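Side-chain contacts in putative phosphoribosyltransferase (Neisseria gonorrhoeae, PDB 5VOG), which binds the alarmone ppGpp and is probably a magnesium-dependent phosphoribosyltransferase: residues Val92-Val95 with Leu96-Lys99; Leu118-Leu121 with Leu122-Asp125; Ile171-His174 with Asn175-Ala178. All blocks are in the same frame, centred on the assembly; numbering follows the deposited sequence. Where two conformers were deposited one is given.

In the fold
Contacts 1 and 2 are neighbours at one end of the chain, their centres about 12 Å apart, and contact 3 lies on the other side of the chain's centre, about 42 Å from contact 1 and about 39 Å from contact 2, centre to centre. The first two touch directly: Arg97 NH1 forms a salt bridge with Asp125 OD2 at 2.9 Å, and Val92 packs on Glu124. A bound magnesium ion lies about 4 Å from the side chain of Glu124 and about 6 Å from that of Val92. A bound guanosine tetraphosphate comes within about 8 Å of the side chain of Leu118, and one comes within about 9 Å of that of His174.

Contact 1 (Val92-Val95 with Leu96-Lys99); sequences VPEV and LRGK
Across Val92-Val95 and Leu96-Lys99 the backbone winds into a short 3-10 turn, with Leu96 N bonded to Pro93 O at 3.0 Å and Arg97 N to Glu94 O, and then reverses through a type II beta turn from Leu96 to Lys99. Proline suits the first position of the tight turn, where its carbonyl is called on and no N-H is needed from it, and Gly98, with a phi of 71°, takes a conformation that residues with side chains adopt less readily. On the outer side Glu94 and Arg97 run side by side in the same direction. Glu94 bends at chi2 and Arg97 at chi3 (-62°), which turns the guanidinium back so that NE meets Glu94 OE2 at 2.5 Å, a short salt bridge. The carboxylate stands at the guanidinium edge, the two planes 29° apart, and NE approaches OE2 from above the carboxylate plane. A single oxygen thus takes the bond, in a one-point grip. One water lies between Glu94 O and Arg97 O, 2.6 Å from the latter.

The apolar side is built round Leu96, whose branched side chain suits a buried place. Val92 CG1 lies 3.8 Å from Leu96 CB, the two side chains crossing at about a right angle, while Pro93 CD comes near Leu96 CD1. At the end of the turn, Lys99 lays its CG 3.3 Å from Val95 O, so the aliphatic part of the chain lies against the backbone.

Leu96 also packs on Phe126, in the loop before strand 129-133, and together with Pro93 it rests on Tyr64 of strand 63-75; the whole turn thereby bridges that strand and the loop as the chain approaches strand 101-105.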
loop_
_atom_site.group_PDB
_atom_site.type_symbol
_atom_site.label_atom_id
_atom_site.label_comp_id
_atom_site.label_asym_id
_atom_site.label_seq_id
_atom_site.Cartn_x
_atom_site.Cartn_y
_atom_site.Cartn_z
ATOM N N VAL A 92 8.683 -12.388 12.584
ATOM C CA VAL A 92 9.109 -10.987 12.518
ATOM C C VAL A 92 10.607 -10.941 12.237
ATOM O O VAL A 92 11.382 -11.651 12.907
ATOM C CB VAL A 92 8.772 -10.266 13.820
ATOM C CG1 VAL A 92 9.375 -8.869 13.815
ATOM C CG2 VAL A 92 7.263 -10.184 14.000
ATOM N N PRO A 93 11.057 -10.151 11.260
ATOM C CA PRO A 93 12.492 -10.091 10.955
ATOM C C PRO A 93 13.302 -9.614 12.148
ATOM O O PRO A 93 12.836 -8.822 12.972
ATOM C CB PRO A 93 12.564 -9.091 9.795
ATOM C CG PRO A 93 11.216 -9.168 9.160
ATOM C CD PRO A 93 10.251 -9.395 10.287
ATOM N N GLU A 94 14.542 -10.101 12.224
ATOM C CA GLU A 94 15.381 -9.799 13.376
ATOM C C GLU A 94 15.670 -8.307 13.501
ATOM O O GLU A 94 15.859 -7.811 14.617
ATOM C CB GLU A 94 16.686 -10.594 13.296
ATOM C CG GLU A 94 17.297 -10.912 14.648
ATOM C CD GLU A 94 16.431 -11.846 15.484
ATOM O OE1 GLU A 94 15.655 -12.641 14.905
ATOM O OE2 GLU A 94 16.528 -11.783 16.726
ATOM N N VAL A 95 15.684 -7.570 12.384
ATOM C CA VAL A 95 15.985 -6.143 12.430
ATOM C C VAL A 95 14.928 -5.368 13.212
ATOM O O VAL A 95 15.186 -4.240 13.655
ATOM C CB VAL A 95 16.148 -5.590 10.993
ATOM C CG1 VAL A 95 14.807 -5.509 10.280
ATOM C CG2 VAL A 95 16.845 -4.236 11.001
ATOM N N LEU A 96 13.741 -5.946 13.404
ATOM C CA LEU A 96 12.686 -5.285 14.162
ATOM C C LEU A 96 12.664 -5.670 15.636
ATOM O O LEU A 96 11.869 -5.099 16.391
ATOM C CB LEU A 96 11.317 -5.585 13.544
ATOM C CG LEU A 96 11.078 -5.033 12.139
ATOM C CD1 LEU A 96 9.666 -5.370 11.687
ATOM C CD2 LEU A 96 11.319 -3.531 12.108
ATOM N N ARG A 97 13.503 -6.613 16.065
ATOM C CA ARG A 97 13.479 -7.035 17.458
ATOM C C ARG A 97 13.873 -5.874 18.361
ATOM O O ARG A 97 14.890 -5.212 18.135
ATOM C CB ARG A 97 14.419 -8.223 17.683
ATOM C CG ARG A 97 14.448 -8.693 19.130
ATOM C CD ARG A 97 15.389 -9.875 19.338
ATOM N NE ARG A 97 14.976 -11.050 18.572
ATOM C CZ ARG A 97 14.061 -11.926 18.977
ATOM N NH1 ARG A 97 13.448 -11.763 20.145
ATOM N NH2 ARG A 97 13.755 -12.965 18.213
ATOM N N GLY A 98 13.056 -5.622 19.381
ATOM C CA GLY A 98 13.331 -4.533 20.297
ATOM C C GLY A 98 13.135 -3.147 19.731
ATOM O O GLY A 98 13.557 -2.176 20.362
ATOM N N LYS A 99 12.506 -3.023 18.567
ATOM C CA LYS A 99 12.294 -1.737 17.920
ATOM C C LYS A 99 10.878 -1.231 18.175
ATOM O O LYS A 99 10.020 -1.934 18.712
ATOM C CB LYS A 99 12.550 -1.847 16.412
ATOM C CG LYS A 99 13.968 -2.247 16.052
ATOM C CD LYS A 99 14.961 -1.231 16.583
ATOM C CE LYS A 99 16.387 -1.556 16.172
ATOM N NZ LYS A 99 17.335 -0.516 16.665
HETATM O O HOH W 1 16.782 -5.438 16.375
#

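Contact 2 (Leu118-Leu121 with Leu122-Asp125); sequences LKEL and LKED
Glu120 sets its CG anti to the carbonyl carbon (chi1 -70°) and folds back at chi2, while Lys123 starts from the same kind of first torsion but stays extended beyond CG; the two side chains therefore run alongside each other and their charged ends meet. Lys123 NZ reaches both carboxylate oxygens, OE1 of Glu120 at 3.2 Å and OE2 at 3.3 Å, on the syn side of each and 26° out of the carboxylate plane. The ammonium thus straddles the fork in a salt bridge. A long aliphatic chain suits Lys123 here, since its CB and CG pass over Glu120 O on the way.

This is the C-terminal end of helix 112-121 in the phosphoribosyltransferase fold. Leu122 N still bonds to Leu118 O in the helical i to i+4 pattern, at 2.9 Å, after which a type I beta turn from Leu121 to Glu124 takes the chain out of the helix, with Glu124 N bonded to Leu121 O. Two waters serve the carbonyls of this end: one joins Glu120 O to Glu124 OE2, donating to the latter at 2.6 Å, and another lies between Leu121 O and Glu124 O. Leu118 and Leu121, apolar and buried, pack on Val103 of strand 101-105. Leu122 lies on the exposed side, its CG 3.3 Å from Leu118 O, and touches Pro146.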
loop_
_atom_site.group_PDB
_atom_site.type_symbol
_atom_site.label_atom_id
_atom_site.label_comp_id
_atom_site.label_asym_id
_atom_site.label_seq_id
_atom_site.Cartn_x
_atom_site.Cartn_y
_atom_site.Cartn_z
ATOM N N LEU A 118 -3.408 -5.860 17.098
ATOM C CA LEU A 118 -2.565 -5.427 18.206
ATOM C C LEU A 118 -2.303 -6.571 19.177
ATOM O O LEU A 118 -1.175 -6.737 19.656
ATOM C CB LEU A 118 -3.208 -4.240 18.923
ATOM C CG LEU A 118 -3.271 -2.968 18.065
ATOM C CD1 LEU A 118 -3.998 -1.822 18.791
ATOM C CD2 LEU A 118 -1.866 -2.544 17.616
ATOM N N LYS A 119 -3.330 -7.369 19.485
ATOM C CA LYS A 119 -3.117 -8.523 20.355
ATOM C C LYS A 119 -2.084 -9.474 19.763
ATOM O O LYS A 119 -1.229 -10.000 20.484
ATOM C CB LYS A 119 -4.435 -9.250 20.598
ATOM C CG LYS A 119 -5.305 -8.594 21.662
ATOM C CD LYS A 119 -6.502 -9.464 22.005
ATOM C CE LYS A 119 -7.296 -8.878 23.160
ATOM N NZ LYS A 119 -8.443 -9.744 23.541
ATOM N N GLU A 120 -2.142 -9.703 18.449
ATOM C CA GLU A 120 -1.174 -10.597 17.830
ATOM C C GLU A 120 0.228 -10.007 17.856
ATOM O O GLU A 120 1.201 -10.725 18.102
ATOM C CB GLU A 120 -1.595 -10.910 16.395
ATOM C CG GLU A 120 -2.823 -11.790 16.296
ATOM C CD GLU A 120 -2.640 -13.118 17.004
ATOM O OE1 GLU A 120 -1.603 -13.774 16.781
ATOM O OE2 GLU A 120 -3.533 -13.501 17.790
ATOM N N LEU A 121 0.359 -8.701 17.599
ATOM C CA LEU A 121 1.685 -8.095 17.556
ATOM C C LEU A 121 2.303 -7.943 18.942
ATOM O O LEU A 121 3.533 -7.886 19.053
ATOM C CB LEU A 121 1.616 -6.745 16.837
ATOM C CG LEU A 121 1.301 -6.850 15.337
ATOM C CD1 LEU A 121 0.976 -5.490 14.745
ATOM C CD2 LEU A 121 2.470 -7.488 14.592
ATOM N N LEU A 122 1.491 -7.910 20.000
ATOM C CA LEU A 122 2.048 -7.864 21.346
ATOM C C LEU A 122 2.686 -9.183 21.759
ATOM O O LEU A 122 3.373 -9.226 22.785
ATOM C CB LEU A 122 0.971 -7.466 22.358
ATOM C CG LEU A 122 0.574 -5.990 22.315
ATOM C CD1 LEU A 122 -0.571 -5.704 23.275
ATOM C CD2 LEU A 122 1.771 -5.100 22.619
ATOM N N LYS A 123 2.465 -10.258 20.999
ATOM C CA LYS A 123 3.173 -11.512 21.227
ATOM C C LYS A 123 4.633 -11.444 20.815
ATOM O O LYS A 123 5.400 -12.353 21.155
ATOM C CB LYS A 123 2.491 -12.645 20.466
ATOM C CG LYS A 123 1.076 -12.922 20.918
ATOM C CD LYS A 123 0.447 -13.981 20.044
ATOM C CE LYS A 123 -0.895 -14.417 20.586
ATOM N NZ LYS A 123 -1.546 -15.332 19.624
ATOM N N GLU A 124 5.031 -10.400 20.097
ATOM C CA GLU A 124 6.368 -10.294 19.541
ATOM C C GLU A 124 7.267 -9.477 20.458
ATOM O O GLU A 124 6.828 -8.887 21.447
ATOM C CB GLU A 124 6.320 -9.659 18.148
ATOM C CG GLU A 124 5.337 -10.308 17.181
ATOM C CD GLU A 124 5.773 -11.681 16.707
ATOM O OE1 GLU A 124 6.941 -12.068 16.940
ATOM O OE2 GLU A 124 4.939 -12.370 16.086
ATOM N N ASP A 125 8.545 -9.434 20.100
ATOM C CA ASP A 125 9.559 -8.761 20.909
ATOM C C ASP A 125 9.828 -7.357 20.367
ATOM O O ASP A 125 10.915 -7.037 19.892
ATOM C CB ASP A 125 10.835 -9.597 20.951
ATOM C CG ASP A 125 11.839 -9.090 21.975
ATOM O OD1 ASP A 125 11.490 -8.195 22.771
ATOM O OD2 ASP A 125 12.983 -9.590 21.980
HETATM O O HOH W 2 2.413 -11.685 15.685
HETATM O O HOH W 3 5.437 -6.634 21.069
#

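Contact 3 (Ile171-His174 with Asn175-Ala178); sequences IDEH and NRLA
Glu173 and Arg176, one helical turn apart, are joined by a two-point salt bridge: Arg176 NE bonds to Glu173 OE1 at 2.9 Å and Arg176 NH2 to Glu173 OE2 at 2.6 Å, both bonds nearly straight, with N-H...O angles of 169°. Arg176 grips the carboxylate side-on, through NE and NH2, and both oxygens lie in the guanidinium plane, although the carboxylate is turned 39° against it. A bend at chi2 in Glu173 and at chi3 (70°) in Arg176 lets the two long chains lie side by side, pointing the same way. Two bonds of this kind restrain rotation of both groups, and long, flexible residues suit a pair spaced three apart on a helix.

On another side of the helix a water bridges Asp172 OD1 and Asn175 ND2, 3.0 Å from the latter. Both side chains have stronger partners in the second subunit: Asp172 forms a salt bridge with Arg22 of that subunit, and Asn175 ND2 a hydrogen bond with its Asp18. The amide of Asn175 also lies obliquely across Ile171, with ND2 4.0 Å from CG1, and OD1 comes to the edge of the His174 ring in its plane, 3.8 Å from CD2. Beneath these side chains run regular i to i+4 backbone bonds, such as Asn175 N to Ile171 O at 2.9 Å.

His174 is buried, its NE2 bonded to Tyr15 O and its ring meeting that of Trp14, where Leu177 and the small Ala178 also pack. Helix 171-179 therefore lies with one face on strand 12-14 and the residues just after it, and with another against the second subunit.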
loop_
_atom_site.group_PDB
_atom_site.type_symbol
_atom_site.label_atom_id
_atom_site.label_comp_id
_atom_site.label_asym_id
_atom_site.label_seq_id
_atom_site.Cartn_x
_atom_site.Cartn_y
_atom_site.Cartn_z
ATOM N N ILE A 171 -13.414 8.928 -10.749
ATOM C CA ILE A 171 -12.793 9.854 -9.802
ATOM C C ILE A 171 -13.347 11.268 -9.972
ATOM O O ILE A 171 -13.372 12.048 -9.011
ATOM C CB ILE A 171 -11.257 9.809 -9.941
ATOM C CG1 ILE A 171 -10.566 10.535 -8.780
ATOM C CG2 ILE A 171 -10.809 10.383 -11.283
ATOM C CD1 ILE A 171 -10.798 9.913 -7.394
ATOM N N ASP A 172 -13.802 11.626 -11.178
ATOM C CA ASP A 172 -14.401 12.944 -11.363
ATOM C C ASP A 172 -15.707 13.069 -10.596
ATOM O O ASP A 172 -15.963 14.097 -9.956
ATOM C CB ASP A 172 -14.638 13.220 -12.847
ATOM C CG ASP A 172 -13.350 13.390 -13.618
ATOM O OD1 ASP A 172 -12.503 14.203 -13.193
ATOM O OD2 ASP A 172 -13.183 12.700 -14.641
ATOM N N GLU A 173 -16.556 12.043 -10.659
ATOM C CA GLU A 173 -17.800 12.085 -9.900
ATOM C C GLU A 173 -17.521 12.030 -8.406
ATOM O O GLU A 173 -18.183 12.719 -7.618
ATOM C CB GLU A 173 -18.716 10.939 -10.324
ATOM C CG GLU A 173 -20.032 10.871 -9.557
ATOM C CD GLU A 173 -20.976 12.038 -9.844
ATOM O OE1 GLU A 173 -20.656 12.910 -10.682
ATOM O OE2 GLU A 173 -22.060 12.080 -9.225
ATOM N N HIS A 174 -16.532 11.227 -8.006
ATOM C CA HIS A 174 -16.120 11.177 -6.611
ATOM C C HIS A 174 -15.706 12.557 -6.115
ATOM O O HIS A 174 -16.118 12.991 -5.032
ATOM C CB HIS A 174 -14.973 10.179 -6.445
ATOM C CG HIS A 174 -14.418 10.141 -5.059
ATOM N ND1 HIS A 174 -14.860 9.251 -4.103
ATOM C CD2 HIS A 174 -13.480 10.909 -4.454
ATOM C CE1 HIS A 174 -14.211 9.467 -2.972
ATOM N NE2 HIS A 174 -13.372 10.471 -3.157
ATOM N N ASN A 175 -14.883 13.263 -6.898
ATOM C CA ASN A 175 -14.426 14.582 -6.480
ATOM C C ASN A 175 -15.580 15.571 -6.423
ATOM O O ASN A 175 -15.604 16.451 -5.555
ATOM C CB ASN A 175 -13.338 15.097 -7.421
ATOM C CG ASN A 175 -12.016 14.374 -7.242
ATOM O OD1 ASN A 175 -11.743 13.780 -6.190
ATOM N ND2 ASN A 175 -11.178 14.428 -8.270
ATOM N N ARG A 176 -16.543 15.441 -7.340
ATOM C CA ARG A 176 -17.718 16.307 -7.301
ATOM C C ARG A 176 -18.472 16.138 -5.988
ATOM O O ARG A 176 -18.871 17.123 -5.355
ATOM C CB ARG A 176 -18.632 16.013 -8.493
ATOM C CG ARG A 176 -19.831 16.952 -8.589
ATOM C CD ARG A 176 -20.844 16.506 -9.643
ATOM N NE ARG A 176 -21.548 15.289 -9.247
ATOM C CZ ARG A 176 -22.590 15.262 -8.421
ATOM N NH1 ARG A 176 -23.056 16.386 -7.897
ATOM N NH2 ARG A 176 -23.167 14.107 -8.114
ATOM N N LEU A 177 -18.665 14.890 -5.556
ATOM C CA LEU A 177 -19.370 14.641 -4.303
ATOM C C LEU A 177 -18.560 15.102 -3.095
ATOM O O LEU A 177 -19.142 15.505 -2.081
ATOM C CB LEU A 177 -19.727 13.155 -4.194
ATOM C CG LEU A 177 -20.812 12.674 -5.170
ATOM C CD1 LEU A 177 -20.817 11.153 -5.306
ATOM C CD2 LEU A 177 -22.183 13.184 -4.737
ATOM N N ALA A 178 -17.227 15.061 -3.180
ATOM C CA ALA A 178 -16.401 15.555 -2.081
ATOM C C ALA A 178 -16.537 17.066 -1.931
ATOM O O ALA A 178 -16.655 17.582 -0.812
ATOM C CB ALA A 178 -14.939 15.159 -2.305
HETATM O O HOH W 4 -12.069 15.891 -10.682
#